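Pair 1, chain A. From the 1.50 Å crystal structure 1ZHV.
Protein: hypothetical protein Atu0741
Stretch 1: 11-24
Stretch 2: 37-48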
# COMPACT_ATOMS: atom_id res chain seq x y z
N GLY A 11 2.23 6.73 8.89
CA GLY A 11 2.72 7.60 7.83
C GLY A 11 1.86 7.77 6.59
O GLY A 11 1.01 6.94 6.26
N SER A 12 2.12 8.87 5.89
CA SER A 12 1.41 9.19 4.67
C SER A 12 2.32 8.84 3.50
O SER A 12 3.49 9.23 3.47
CB SER A 12 1.06 10.68 4.65
OG SER A 12 0.41 11.03 3.45
N TYR A 13 1.79 8.08 2.55
CA TYR A 13 2.56 7.66 1.38
C TYR A 13 2.16 8.35 0.08
O TYR A 13 1.07 8.92 -0.04
CB TYR A 13 2.45 6.15 1.19
CG TYR A 13 3.24 5.37 2.21
CD1 TYR A 13 2.74 5.14 3.49
CD2 TYR A 13 4.54 4.95 1.93
CE1 TYR A 13 3.51 4.51 4.46
CE2 TYR A 13 5.32 4.32 2.89
CZ TYR A 13 4.80 4.10 4.15
OH TYR A 13 5.59 3.52 5.11
N GLY A 14 3.07 8.31 -0.88
CA GLY A 14 2.81 8.91 -2.17
C GLY A 14 3.41 8.03 -3.25
O GLY A 14 4.32 7.25 -2.97
N ILE A 15 2.89 8.15 -4.47
CA ILE A 15 3.39 7.38 -5.61
C ILE A 15 4.06 8.37 -6.56
O ILE A 15 3.38 9.16 -7.22
CB ILE A 15 2.26 6.70 -6.39
CG1 ILE A 15 1.25 6.06 -5.42
CG2 ILE A 15 2.84 5.67 -7.33
CD1 ILE A 15 1.82 4.99 -4.55
N ALA A 16 5.38 8.34 -6.62
CA ALA A 16 6.10 9.26 -7.49
C ALA A 16 6.38 8.68 -8.86
O ALA A 16 6.56 7.47 -9.01
CB ALA A 16 7.40 9.70 -6.84
N ARG A 17 6.41 9.53 -9.88
CA ARG A 17 6.73 9.05 -11.21
C ARG A 17 7.96 9.77 -11.73
O ARG A 17 7.98 10.99 -11.84
CB ARG A 17 5.58 9.22 -12.20
CG ARG A 17 5.89 8.44 -13.48
CD ARG A 17 5.09 8.77 -14.72
NE ARG A 17 5.65 8.00 -15.83
CZ ARG A 17 5.19 8.00 -17.08
NH1 ARG A 17 4.14 8.74 -17.40
NH2 ARG A 17 5.77 7.25 -18.00
N LEU A 18 8.99 8.98 -12.04
CA LEU A 18 10.26 9.50 -12.56
C LEU A 18 10.49 8.97 -13.96
O LEU A 18 9.76 8.09 -14.42
CB LEU A 18 11.43 9.06 -11.67
CG LEU A 18 11.62 9.84 -10.37
CD1 LEU A 18 10.45 9.52 -9.49
CD2 LEU A 18 12.94 9.49 -9.67
N SER A 19 11.53 9.48 -14.62
CA SER A 19 11.90 9.06 -15.97
C SER A 19 12.32 7.60 -16.00
O SER A 19 13.05 7.12 -15.12
CB SER A 19 13.04 9.94 -16.50
OG SER A 19 13.45 9.54 -17.80
N ALA A 20 11.87 6.88 -17.03
CA ALA A 20 12.19 5.47 -17.18
C ALA A 20 13.68 5.14 -17.10
O ALA A 20 14.05 4.05 -16.67
CB ALA A 20 11.62 4.95 -18.50
N SER A 21 14.54 6.07 -17.49
CA SER A 21 15.98 5.81 -17.46
C SER A 21 16.75 6.48 -16.33
O SER A 21 17.96 6.29 -16.21
CB SER A 21 16.61 6.20 -18.79
OG SER A 21 16.27 5.26 -19.79
N GLU A 22 16.05 7.23 -15.50
CA GLU A 22 16.67 7.94 -14.40
C GLU A 22 17.22 6.99 -13.34
O GLU A 22 16.65 5.92 -13.10
CB GLU A 22 15.64 8.88 -13.77
CG GLU A 22 16.21 9.89 -12.81
CD GLU A 22 15.16 10.86 -12.31
OE1 GLU A 22 14.06 10.91 -12.90
OE2 GLU A 22 15.45 11.58 -11.34
N ALA A 23 18.32 7.37 -12.70
CA ALA A 23 18.89 6.53 -11.65
C ALA A 23 17.95 6.58 -10.45
O ALA A 23 17.16 7.52 -10.32
CB ALA A 23 20.27 7.04 -11.26
N ILE A 24 18.02 5.58 -9.59
CA ILE A 24 17.18 5.57 -8.40
C ILE A 24 17.65 6.75 -7.55
O ILE A 24 18.83 6.85 -7.22
CB ILE A 24 17.35 4.26 -7.60
CG1 ILE A 24 16.90 3.07 -8.46
CG2 ILE A 24 16.54 4.34 -6.31
CD1 ILE A 24 17.06 1.72 -7.78
N THR A 37 9.86 0.53 -8.72
CA THR A 37 9.60 -0.32 -9.87
C THR A 37 9.95 0.36 -11.19
O THR A 37 9.45 1.44 -11.50
CB THR A 37 8.12 -0.78 -9.87
OG1 THR A 37 7.88 -1.52 -8.67
CG2 THR A 37 7.81 -1.66 -11.08
N ARG A 38 10.83 -0.28 -11.96
CA ARG A 38 11.22 0.26 -13.25
C ARG A 38 10.64 -0.62 -14.36
O ARG A 38 10.75 -1.84 -14.32
CB ARG A 38 12.74 0.33 -13.38
CG ARG A 38 13.21 1.15 -14.58
CD ARG A 38 14.71 1.04 -14.80
NE ARG A 38 15.50 1.55 -13.69
CZ ARG A 38 15.69 2.84 -13.42
NH1 ARG A 38 15.14 3.77 -14.19
NH2 ARG A 38 16.45 3.20 -12.39
N THR A 39 9.99 0.03 -15.33
CA THR A 39 9.39 -0.66 -16.46
C THR A 39 9.94 -0.02 -17.73
O THR A 39 10.79 0.87 -17.66
CB THR A 39 7.85 -0.54 -16.45
OG1 THR A 39 7.46 0.79 -16.82
CG2 THR A 39 7.30 -0.85 -15.06
N ASP A 40 9.44 -0.45 -18.88
CA ASP A 40 9.92 0.09 -20.14
C ASP A 40 9.42 1.51 -20.38
O ASP A 40 9.84 2.16 -21.34
CB ASP A 40 9.49 -0.83 -21.29
CG ASP A 40 7.99 -0.81 -21.53
OD1 ASP A 40 7.23 -0.58 -20.56
OD2 ASP A 40 7.58 -1.03 -22.69
N ASP A 41 8.54 2.00 -19.51
CA ASP A 41 7.99 3.34 -19.66
C ASP A 41 8.08 4.25 -18.45
O ASP A 41 7.84 5.45 -18.58
CB ASP A 41 6.51 3.26 -20.06
CG ASP A 41 6.30 2.65 -21.44
OD1 ASP A 41 7.28 2.53 -22.20
OD2 ASP A 41 5.14 2.31 -21.76
N GLU A 42 8.43 3.71 -17.28
CA GLU A 42 8.48 4.55 -16.09
C GLU A 42 9.38 4.01 -14.98
O GLU A 42 9.80 2.85 -15.00
CB GLU A 42 7.06 4.69 -15.50
CG GLU A 42 6.69 3.51 -14.57
CD GLU A 42 5.21 3.43 -14.18
OE1 GLU A 42 4.69 4.36 -13.53
OE2 GLU A 42 4.58 2.40 -14.53
N LEU A 43 9.65 4.89 -14.01
CA LEU A 43 10.38 4.53 -12.80
C LEU A 43 9.40 5.04 -11.75
O LEU A 43 9.25 6.24 -11.53
CB LEU A 43 11.72 5.27 -12.68
CG LEU A 43 12.38 5.01 -11.32
CD1 LEU A 43 12.65 3.53 -11.14
CD2 LEU A 43 13.68 5.80 -11.21
N SER A 44 8.70 4.10 -11.13
CA SER A 44 7.68 4.40 -10.13
C SER A 44 8.23 4.19 -8.73
O SER A 44 8.88 3.18 -8.48
CB SER A 44 6.47 3.50 -10.38
OG SER A 44 5.44 3.72 -9.43
N ILE A 45 7.97 5.12 -7.83
CA ILE A 45 8.46 5.00 -6.46
C ILE A 45 7.40 5.28 -5.41
O ILE A 45 6.82 6.36 -5.36
CB ILE A 45 9.66 5.95 -6.21
CG1 ILE A 45 10.81 5.57 -7.14
CG2 ILE A 45 10.07 5.89 -4.74
CD1 ILE A 45 12.00 6.51 -7.07
N VAL A 46 7.14 4.29 -4.56
CA VAL A 46 6.20 4.47 -3.46
C VAL A 46 7.04 4.59 -2.21
O VAL A 46 7.90 3.75 -1.94
CB VAL A 46 5.27 3.25 -3.29
CG1 VAL A 46 4.34 3.47 -2.09
CG2 VAL A 46 4.47 3.03 -4.56
N CYS A 47 6.82 5.66 -1.44
CA CYS A 47 7.55 5.86 -0.19
C CYS A 47 6.87 6.96 0.60
O CYS A 47 5.91 7.56 0.13
CB CYS A 47 9.02 6.23 -0.47
SG CYS A 47 9.32 7.84 -1.24
N LEU A 48 7.36 7.20 1.81
CA LEU A 48 6.78 8.24 2.64
C LEU A 48 6.83 9.57 1.89
O LEU A 48 7.87 9.96 1.36
CB LEU A 48 7.53 8.33 3.97
CG LEU A 48 7.27 7.14 4.90
CD1 LEU A 48 8.21 7.18 6.10
CD2 LEU A 48 5.82 7.16 5.36
O HOH W 1 9.72 8.29 -18.60
O HOH W 2 13.25 2.02 -18.17

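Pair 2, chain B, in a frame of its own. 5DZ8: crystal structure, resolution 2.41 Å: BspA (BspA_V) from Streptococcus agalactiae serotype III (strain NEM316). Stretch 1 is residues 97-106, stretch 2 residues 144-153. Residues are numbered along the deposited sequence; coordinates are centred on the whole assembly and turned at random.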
# COMPACT_ATOMS: atom_id res chain seq x y z
N VAL B 97 -1.61 6.01 4.82
CA VAL B 97 -0.41 5.67 5.55
C VAL B 97 0.59 6.81 5.40
O VAL B 97 0.92 7.20 4.30
CB VAL B 97 0.22 4.36 5.05
CG1 VAL B 97 1.41 3.98 5.94
CG2 VAL B 97 -0.81 3.24 5.07
N PHE B 98 1.08 7.32 6.52
CA PHE B 98 2.09 8.33 6.53
C PHE B 98 3.35 7.71 7.11
O PHE B 98 3.29 7.06 8.17
CB PHE B 98 1.65 9.54 7.37
CG PHE B 98 2.61 10.70 7.29
CD1 PHE B 98 2.54 11.61 6.25
CD2 PHE B 98 3.61 10.83 8.21
CE1 PHE B 98 3.44 12.67 6.15
CE2 PHE B 98 4.52 11.86 8.12
CZ PHE B 98 4.44 12.78 7.08
N ARG B 99 4.47 7.90 6.41
CA ARG B 99 5.75 7.41 6.88
C ARG B 99 6.83 8.46 6.75
O ARG B 99 6.85 9.22 5.82
CB ARG B 99 6.28 6.19 6.14
CG ARG B 99 5.42 4.96 6.09
CD ARG B 99 6.24 3.76 5.57
NE ARG B 99 5.33 2.68 5.21
CZ ARG B 99 4.56 2.65 4.12
NH1 ARG B 99 4.59 3.63 3.23
NH2 ARG B 99 3.74 1.64 3.92
N VAL B 100 7.78 8.40 7.67
CA VAL B 100 9.01 9.13 7.57
C VAL B 100 10.12 8.11 7.59
O VAL B 100 10.09 7.14 8.34
CB VAL B 100 9.19 10.11 8.77
CG1 VAL B 100 10.47 10.86 8.68
CG2 VAL B 100 8.01 11.04 8.86
N LEU B 101 11.09 8.33 6.72
CA LEU B 101 12.24 7.44 6.64
C LEU B 101 13.49 8.25 6.57
O LEU B 101 13.46 9.41 6.18
CB LEU B 101 12.16 6.53 5.41
CG LEU B 101 10.85 5.84 5.06
CD1 LEU B 101 9.97 6.77 4.27
CD2 LEU B 101 11.10 4.61 4.21
N THR B 102 14.61 7.60 6.85
CA THR B 102 15.90 8.24 6.74
C THR B 102 16.23 8.44 5.26
O THR B 102 15.58 7.88 4.39
CB THR B 102 17.00 7.35 7.33
OG1 THR B 102 16.97 6.10 6.63
CG2 THR B 102 16.78 7.15 8.81
N LYS B 103 17.23 9.26 4.99
CA LYS B 103 17.82 9.28 3.64
C LYS B 103 18.10 7.93 3.02
O LYS B 103 18.08 7.81 1.81
CB LYS B 103 19.19 9.85 3.64
CG LYS B 103 19.31 11.30 3.84
CD LYS B 103 20.79 11.54 4.07
CE LYS B 103 21.21 11.07 5.45
NZ LYS B 103 22.67 10.96 5.56
N ASP B 104 18.44 6.96 3.86
CA ASP B 104 18.93 5.66 3.40
C ASP B 104 17.81 4.63 3.21
O ASP B 104 18.10 3.46 2.96
CB ASP B 104 19.98 5.14 4.39
CG ASP B 104 20.94 6.25 4.85
OD1 ASP B 104 21.61 6.86 3.97
OD2 ASP B 104 20.96 6.54 6.08
N GLY B 105 16.56 5.06 3.34
CA GLY B 105 15.37 4.23 3.15
C GLY B 105 14.83 3.55 4.42
O GLY B 105 13.83 2.82 4.37
N ARG B 106 15.45 3.79 5.56
CA ARG B 106 15.00 3.14 6.79
C ARG B 106 13.82 3.87 7.45
O ARG B 106 13.95 5.05 7.80
CB ARG B 106 16.15 3.05 7.72
CG ARG B 106 15.96 2.27 9.00
CD ARG B 106 17.30 2.31 9.74
NE ARG B 106 18.44 1.96 8.87
CZ ARG B 106 19.25 2.81 8.18
NH1 ARG B 106 19.10 4.17 8.22
NH2 ARG B 106 20.22 2.29 7.43
N VAL B 144 19.56 19.03 -0.74
CA VAL B 144 20.22 17.97 0.03
C VAL B 144 19.15 17.22 0.80
O VAL B 144 18.49 17.79 1.67
CB VAL B 144 21.22 18.60 0.99
CG1 VAL B 144 21.87 17.56 1.87
CG2 VAL B 144 22.28 19.36 0.21
N GLU B 145 18.84 16.00 0.37
CA GLU B 145 17.89 15.12 1.08
C GLU B 145 18.30 14.90 2.52
O GLU B 145 19.45 14.54 2.80
CB GLU B 145 17.82 13.78 0.41
CG GLU B 145 16.82 12.80 0.99
CD GLU B 145 16.78 11.52 0.18
OE1 GLU B 145 17.86 10.97 -0.14
OE2 GLU B 145 15.66 11.06 -0.15
N VAL B 146 17.38 15.14 3.44
CA VAL B 146 17.68 14.88 4.87
C VAL B 146 16.75 13.83 5.45
O VAL B 146 17.07 13.26 6.47
CB VAL B 146 17.72 16.18 5.72
CG1 VAL B 146 18.83 17.10 5.19
CG2 VAL B 146 16.40 16.95 5.61
N PHE B 147 15.58 13.62 4.84
CA PHE B 147 14.76 12.45 5.15
C PHE B 147 13.77 12.23 4.06
O PHE B 147 13.71 13.02 3.14
CB PHE B 147 14.08 12.56 6.53
CG PHE B 147 13.19 13.77 6.73
CD1 PHE B 147 11.88 13.75 6.35
CD2 PHE B 147 13.64 14.89 7.36
CE1 PHE B 147 11.06 14.83 6.57
CE2 PHE B 147 12.85 15.99 7.58
CZ PHE B 147 11.56 15.98 7.15
N LYS B 148 13.01 11.12 4.13
CA LYS B 148 12.00 10.83 3.11
C LYS B 148 10.68 10.79 3.74
O LYS B 148 10.61 10.55 4.91
CB LYS B 148 12.23 9.49 2.44
CG LYS B 148 13.50 9.38 1.64
CD LYS B 148 13.49 8.10 0.81
CE LYS B 148 14.88 7.64 0.45
NZ LYS B 148 15.43 8.48 -0.63
N ILE B 149 9.64 10.97 2.92
CA ILE B 149 8.24 10.99 3.35
C ILE B 149 7.36 10.18 2.40
O ILE B 149 7.52 10.29 1.18
CB ILE B 149 7.65 12.40 3.35
CG1 ILE B 149 8.40 13.30 4.32
CG2 ILE B 149 6.21 12.38 3.82
CD1 ILE B 149 8.31 14.78 3.95
N HIS B 150 6.45 9.39 2.98
CA HIS B 150 5.43 8.65 2.23
C HIS B 150 4.05 9.07 2.73
O HIS B 150 3.76 9.08 3.90
CB HIS B 150 5.55 7.11 2.36
CG HIS B 150 6.84 6.54 1.88
ND1 HIS B 150 7.23 5.24 2.16
CD2 HIS B 150 7.84 7.07 1.14
CE1 HIS B 150 8.42 5.01 1.63
NE2 HIS B 150 8.81 6.10 0.99
N ASP B 151 3.19 9.44 1.81
CA ASP B 151 1.85 9.79 2.17
C ASP B 151 0.94 9.14 1.16
O ASP B 151 0.67 9.71 0.10
CB ASP B 151 1.72 11.30 2.17
CG ASP B 151 0.36 11.76 2.63
OD1 ASP B 151 -0.20 11.19 3.64
OD2 ASP B 151 -0.12 12.72 1.98
N ASP B 152 0.49 7.93 1.52
CA ASP B 152 -0.09 6.99 0.58
C ASP B 152 -1.57 6.73 0.88
O ASP B 152 -1.99 6.75 2.05
CB ASP B 152 0.74 5.70 0.65
CG ASP B 152 2.17 5.92 0.13
OD1 ASP B 152 2.43 7.04 -0.41
OD2 ASP B 152 3.05 5.03 0.24
N TRP B 153 -2.34 6.54 -0.18
CA TRP B 153 -3.71 6.00 -0.12
C TRP B 153 -3.68 4.48 -0.38
O TRP B 153 -3.15 4.04 -1.39
CB TRP B 153 -4.64 6.67 -1.16
CG TRP B 153 -5.23 7.98 -0.71
CD1 TRP B 153 -4.88 9.24 -1.14
CD2 TRP B 153 -6.27 8.17 0.28
NE1 TRP B 153 -5.63 10.19 -0.48
CE2 TRP B 153 -6.49 9.56 0.39
CE3 TRP B 153 -7.01 7.31 1.08
CZ2 TRP B 153 -7.44 10.09 1.24
CZ3 TRP B 153 -7.95 7.84 1.94
CH2 TRP B 153 -8.16 9.22 2.01
O HOH W 3 18.11 10.85 7.27

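What backbone arrangement do the two pairs share? Each is an antiparallel pair of strands followed by a type I turn, S19(A) to E22(A) in pair 1 and T102(B) to G105(B) in pair 2, and their central residues superpose with an RMSD of 1.0 Å. The strand axes approach to 4.6 Å in both, with N-to-C directions 157° apart in pair 1 and 162° in pair 2. The register agrees: A16(A) faces I45(A) as R99(B) faces H150(B), and L18(A) faces L43(A) as L101(B) faces K148(B). All four are hydrogen-bonded pairs, closed by reciprocal bonds such as A16(A) N to I45(A) O at 2.8 Å and R99(B) N to H150(B) O at 2.9 Å.

How is the face bearing these four residue pairs filled? In pair 1 it is apolar. A16(A) is small, and its CB lies 4.4 Å from I45(A) CB, while L18(A) CD2 reaches I45(A) CD1 at 4.1 Å. In pair 2 the matching positions set a histidine against a leucine over its face and an arginine at its edge. L101(B) CD1 sits over one face of the H150(B) ring, 3.5 Å from its centroid, a CH-pi contact that uses the flat ring as an apolar surface. At the ring's edge, R99(B) NH1 makes a weak hydrogen bond to H150(B) ND1 at 3.3 Å, and the same NH1 forms a long salt bridge to D152(B) OD2 at 3.6 Å.

What happens on the other face? R17(A) and V100(B) superpose within 0.2 Å at CA, yet use the position differently. The extended arginine passes E42(A), and R17(A) NH2 donates to D41(A) O at 2.8 Å. The short valine instead meets an aromatic ring, with V100(B) CG1 4.0 Å from F147(B) CD1. Two residues earlier, I15(A) CD1 touches V46(A) CG2 at 3.3 Å, whereas F98(B) CE1 reaches I149(B) CG2 at 3.6 Å.

How is the turn tied to the second stretch? In pair 1, the guanidinium of R38(A) gathers turn carbonyls at its edge: R38(A) NH1 donates to A20(A) O at 2.7 Å, and both NH1 and NH2 donate to E22(A) O at 2.8 Å. At the position of A20(A), pair 2 has K103(B), whose CG packs 3.4 Å from E145(B) O. A water also links the stretches there, accepting from K103(B) N at 2.9 Å and donating to V146(B) O at 2.7 Å; in pair 1 a water likewise accepts from A20(A) N at 3.0 Å and donates weakly to D41(A) O at 3.4 Å.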